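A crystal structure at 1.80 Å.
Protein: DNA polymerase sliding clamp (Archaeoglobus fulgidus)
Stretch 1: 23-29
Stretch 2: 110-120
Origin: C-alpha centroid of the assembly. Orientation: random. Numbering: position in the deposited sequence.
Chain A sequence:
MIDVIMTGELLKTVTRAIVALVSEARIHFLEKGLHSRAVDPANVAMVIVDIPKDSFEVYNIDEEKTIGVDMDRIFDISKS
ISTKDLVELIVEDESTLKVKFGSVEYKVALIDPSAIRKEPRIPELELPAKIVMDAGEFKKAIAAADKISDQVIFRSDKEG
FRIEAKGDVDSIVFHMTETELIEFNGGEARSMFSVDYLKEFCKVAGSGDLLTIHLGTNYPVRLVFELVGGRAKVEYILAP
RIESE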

# COMPACT_ATOMS: atom_id res chain seq x y z
N SER A 23 16.08 -5.39 -21.26
CA SER A 23 14.73 -5.22 -21.79
C SER A 23 14.39 -6.25 -22.86
O SER A 23 13.23 -6.39 -23.26
CB SER A 23 14.56 -3.81 -22.35
OG SER A 23 15.45 -3.58 -23.42
N GLU A 24 15.41 -6.97 -23.33
CA GLU A 24 15.24 -8.01 -24.34
C GLU A 24 16.13 -9.16 -23.93
O GLU A 24 17.17 -8.95 -23.30
CB GLU A 24 15.70 -7.54 -25.72
CG GLU A 24 15.17 -6.20 -26.17
CD GLU A 24 15.67 -5.86 -27.56
OE1 GLU A 24 16.89 -5.96 -27.79
OE2 GLU A 24 14.84 -5.49 -28.42
N ALA A 25 15.76 -10.38 -24.29
CA ALA A 25 16.57 -11.53 -23.93
C ALA A 25 16.27 -12.76 -24.77
O ALA A 25 15.17 -12.91 -25.31
CB ALA A 25 16.37 -11.85 -22.45
N ARG A 26 17.27 -13.63 -24.88
CA ARG A 26 17.10 -14.88 -25.61
C ARG A 26 16.63 -15.91 -24.60
O ARG A 26 17.24 -16.05 -23.54
CB ARG A 26 18.43 -15.37 -26.20
CG ARG A 26 18.96 -14.59 -27.40
CD ARG A 26 20.07 -15.40 -28.07
NE ARG A 26 20.80 -14.64 -29.08
CZ ARG A 26 21.50 -13.54 -28.81
NH1 ARG A 26 21.55 -13.08 -27.57
NH2 ARG A 26 22.14 -12.90 -29.78
N ILE A 27 15.56 -16.61 -24.92
CA ILE A 27 15.04 -17.64 -24.03
C ILE A 27 15.22 -18.98 -24.73
O ILE A 27 14.71 -19.19 -25.83
CB ILE A 27 13.54 -17.44 -23.73
CG1 ILE A 27 13.30 -16.04 -23.17
CG2 ILE A 27 13.06 -18.52 -22.76
CD1 ILE A 27 14.09 -15.72 -21.94
N HIS A 28 15.94 -19.89 -24.08
CA HIS A 28 16.20 -21.20 -24.64
C HIS A 28 15.30 -22.26 -24.03
O HIS A 28 15.24 -22.41 -22.81
CB HIS A 28 17.65 -21.61 -24.39
CG HIS A 28 18.66 -20.62 -24.87
ND1 HIS A 28 19.10 -20.59 -26.18
CD2 HIS A 28 19.31 -19.62 -24.23
CE1 HIS A 28 19.97 -19.61 -26.32
NE2 HIS A 28 20.12 -19.01 -25.16
N PHE A 29 14.58 -22.99 -24.88
CA PHE A 29 13.75 -24.08 -24.41
C PHE A 29 14.54 -25.32 -24.76
O PHE A 29 14.56 -25.77 -25.91
CB PHE A 29 12.39 -24.08 -25.12
CG PHE A 29 11.46 -23.02 -24.62
CD1 PHE A 29 11.53 -21.72 -25.12
CD2 PHE A 29 10.54 -23.31 -23.61
CE1 PHE A 29 10.69 -20.72 -24.62
CE2 PHE A 29 9.70 -22.32 -23.11
CZ PHE A 29 9.77 -21.02 -23.61
N LEU A 110 7.59 -12.09 -31.54
CA LEU A 110 8.91 -12.45 -31.04
C LEU A 110 9.96 -11.59 -31.74
O LEU A 110 9.68 -10.99 -32.78
CB LEU A 110 9.18 -13.93 -31.29
CG LEU A 110 8.33 -14.88 -30.44
CD1 LEU A 110 8.55 -16.32 -30.88
CD2 LEU A 110 8.71 -14.70 -28.97
N ILE A 111 11.14 -11.54 -31.15
CA ILE A 111 12.24 -10.76 -31.71
C ILE A 111 13.26 -11.71 -32.32
O ILE A 111 13.47 -12.81 -31.80
CB ILE A 111 12.96 -9.94 -30.61
CG1 ILE A 111 11.96 -9.01 -29.92
CG2 ILE A 111 14.11 -9.14 -31.22
CD1 ILE A 111 12.55 -8.29 -28.73
N ASP A 112 13.88 -11.31 -33.42
CA ASP A 112 14.88 -12.16 -34.05
C ASP A 112 16.03 -12.27 -33.05
O ASP A 112 16.64 -11.27 -32.68
CB ASP A 112 15.36 -11.52 -35.36
CG ASP A 112 16.52 -12.28 -35.98
OD1 ASP A 112 16.50 -13.53 -35.96
OD2 ASP A 112 17.45 -11.62 -36.49
N PRO A 113 16.33 -13.49 -32.59
CA PRO A 113 17.41 -13.73 -31.62
C PRO A 113 18.72 -13.03 -31.98
O PRO A 113 19.44 -12.55 -31.10
CB PRO A 113 17.54 -15.25 -31.63
CG PRO A 113 16.14 -15.70 -31.89
CD PRO A 113 15.71 -14.76 -32.99
N SER A 114 19.02 -12.98 -33.27
CA SER A 114 20.25 -12.36 -33.76
C SER A 114 20.29 -10.86 -33.51
O SER A 114 21.36 -10.27 -33.33
CB SER A 114 20.41 -12.64 -35.25
OG SER A 114 20.40 -14.03 -35.51
N ALA A 115 19.11 -10.23 -33.50
CA ALA A 115 19.02 -8.79 -33.28
C ALA A 115 19.30 -8.45 -31.82
O ALA A 115 19.51 -7.29 -31.47
CB ALA A 115 17.64 -8.30 -33.68
N ILE A 116 19.29 -9.47 -30.97
CA ILE A 116 19.55 -9.29 -29.55
C ILE A 116 21.04 -9.40 -29.27
O ILE A 116 21.75 -10.15 -29.95
CB ILE A 116 18.78 -10.34 -28.72
CG1 ILE A 116 17.28 -10.21 -28.97
CG2 ILE A 116 19.10 -10.18 -27.23
CD1 ILE A 116 16.43 -11.20 -28.19
N ARG A 117 21.51 -8.67 -28.27
CA ARG A 117 22.92 -8.69 -27.90
C ARG A 117 23.45 -10.11 -27.77
O ARG A 117 22.82 -10.96 -27.13
CB ARG A 117 23.14 -7.94 -26.59
CG ARG A 117 24.55 -8.10 -26.05
CD ARG A 117 24.77 -7.30 -24.78
NE ARG A 117 26.10 -7.56 -24.22
CZ ARG A 117 26.60 -6.92 -23.17
NH1 ARG A 117 25.90 -5.98 -22.56
NH2 ARG A 117 27.82 -7.24 -22.73
N LYS A 118 24.61 -10.36 -28.37
CA LYS A 118 25.26 -11.67 -28.34
C LYS A 118 25.09 -12.40 -27.02
O LYS A 118 25.18 -11.80 -25.95
CB LYS A 118 26.75 -11.52 -28.65
CG LYS A 118 27.08 -11.26 -30.11
CD LYS A 118 26.80 -12.48 -30.97
CE LYS A 118 27.21 -12.25 -32.41
NZ LYS A 118 26.98 -13.46 -33.26
N GLU A 119 24.85 -13.70 -27.10
CA GLU A 119 24.68 -14.53 -25.92
C GLU A 119 25.98 -14.51 -25.11
O GLU A 119 27.04 -14.90 -25.61
CB GLU A 119 24.36 -15.97 -26.34
CG GLU A 119 23.83 -16.86 -25.23
CD GLU A 119 22.42 -16.50 -24.82
OE1 GLU A 119 21.83 -17.27 -24.04
OE2 GLU A 119 21.90 -15.46 -25.28
N PRO A 120 25.92 -14.05 -23.85
CA PRO A 120 27.12 -13.99 -23.00
C PRO A 120 27.56 -15.36 -22.48
O PRO A 120 26.76 -16.28 -22.35
CB PRO A 120 26.68 -13.06 -21.87
CG PRO A 120 25.23 -13.42 -21.71
CD PRO A 120 24.75 -13.49 -23.15
O HOH W 1 19.83 -6.74 -26.69
O HOH W 2 19.80 -16.60 -22.81
O HOH W 3 24.01 -13.66 -32.14

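Residues 24-29 form a strand, and the 110-120 segment passes it as a loop interrupted by a short 3-10 turn at 113-115. No backbone-to-backbone hydrogen bond joins the two. Their closest CA pairs, Arg26 to Pro113 at 6.1 Å and Ala25 to Ile116 at 6.7 Å, leave room for side chains across a contact that buries 494 Å² in total; every donor in the direct hydrogen bonds across it is a strand side chain, and the acceptors are loop carbonyls and the Glu119 carboxylate. The turn is held internally by Ala115 N to Asp112 O (2.8 Å) and Ile116 N to Pro113 O (3.1 Å). Strand alternation sorts the partners: the CA-to-CB bonds of Glu24 and Arg26 point toward the loop, those of Ala25 and Ile27 away.

The charged and polar bonds centre on Arg26, which loses 155 Å² to the loop, the largest share of any residue. Its nearly extended chain (chi1 m, chi2 and chi3 t) delivers the guanidinium to a run of backbone carbonyls. The best-formed bond is Arg26 NH1 to Arg117 O, 2.5 Å with an angle of 176° at the hydrogen; this oxygen lies at the guanidinium edge, near its plane, where the N-H bonds point. Arg26 NH2 to Ile116 O is short, 2.8 Å, but its 118° angle makes it weak. Pro113 O illustrates the same criterion: it sits 3.0 Å from Arg26 NH2, yet over a face of the group, and the poor angle excludes a hydrogen bond. Arg26 NH1 also forms a salt bridge with Glu119 OE2 at 3.3 Å, its hydrogen-bond component weak at 130°.

The other carboxylate oxygen of Glu119 receives a stronger bond, from His28 NE2 to Glu119 OE1 at 2.7 Å and 155°. It approaches the imidazole edge near the ring plane, as an N-H donor requires. Both side chains start sideways, but their ends come nearer the opposing stretch. One carboxylate thus links two strand residues whose side chains reach the loop.

Ile116, which is buried, supplies the aliphatic side of the packing: its CD1 lies 3.6 Å from Ala25 O and its CG2 3.8 Å from Arg26 NH1, van der Waals contacts against polar atoms, while CB sits over the same guanidinium face as Pro113 O. Beside it, Glu24 OE2 meets Ile111 CD1 at 3.6 Å, a van der Waals contact without polar pairing.

Water extends the polar network. Water 1 donates to Glu24 OE1 (3.2 Å) and accepts from Arg117 N (3.0 Å), bridging the stretches. Water 3 accepts from Lys118 NZ at 3.2 Å and, weakly, from Arg26 NH2 at 3.1 Å.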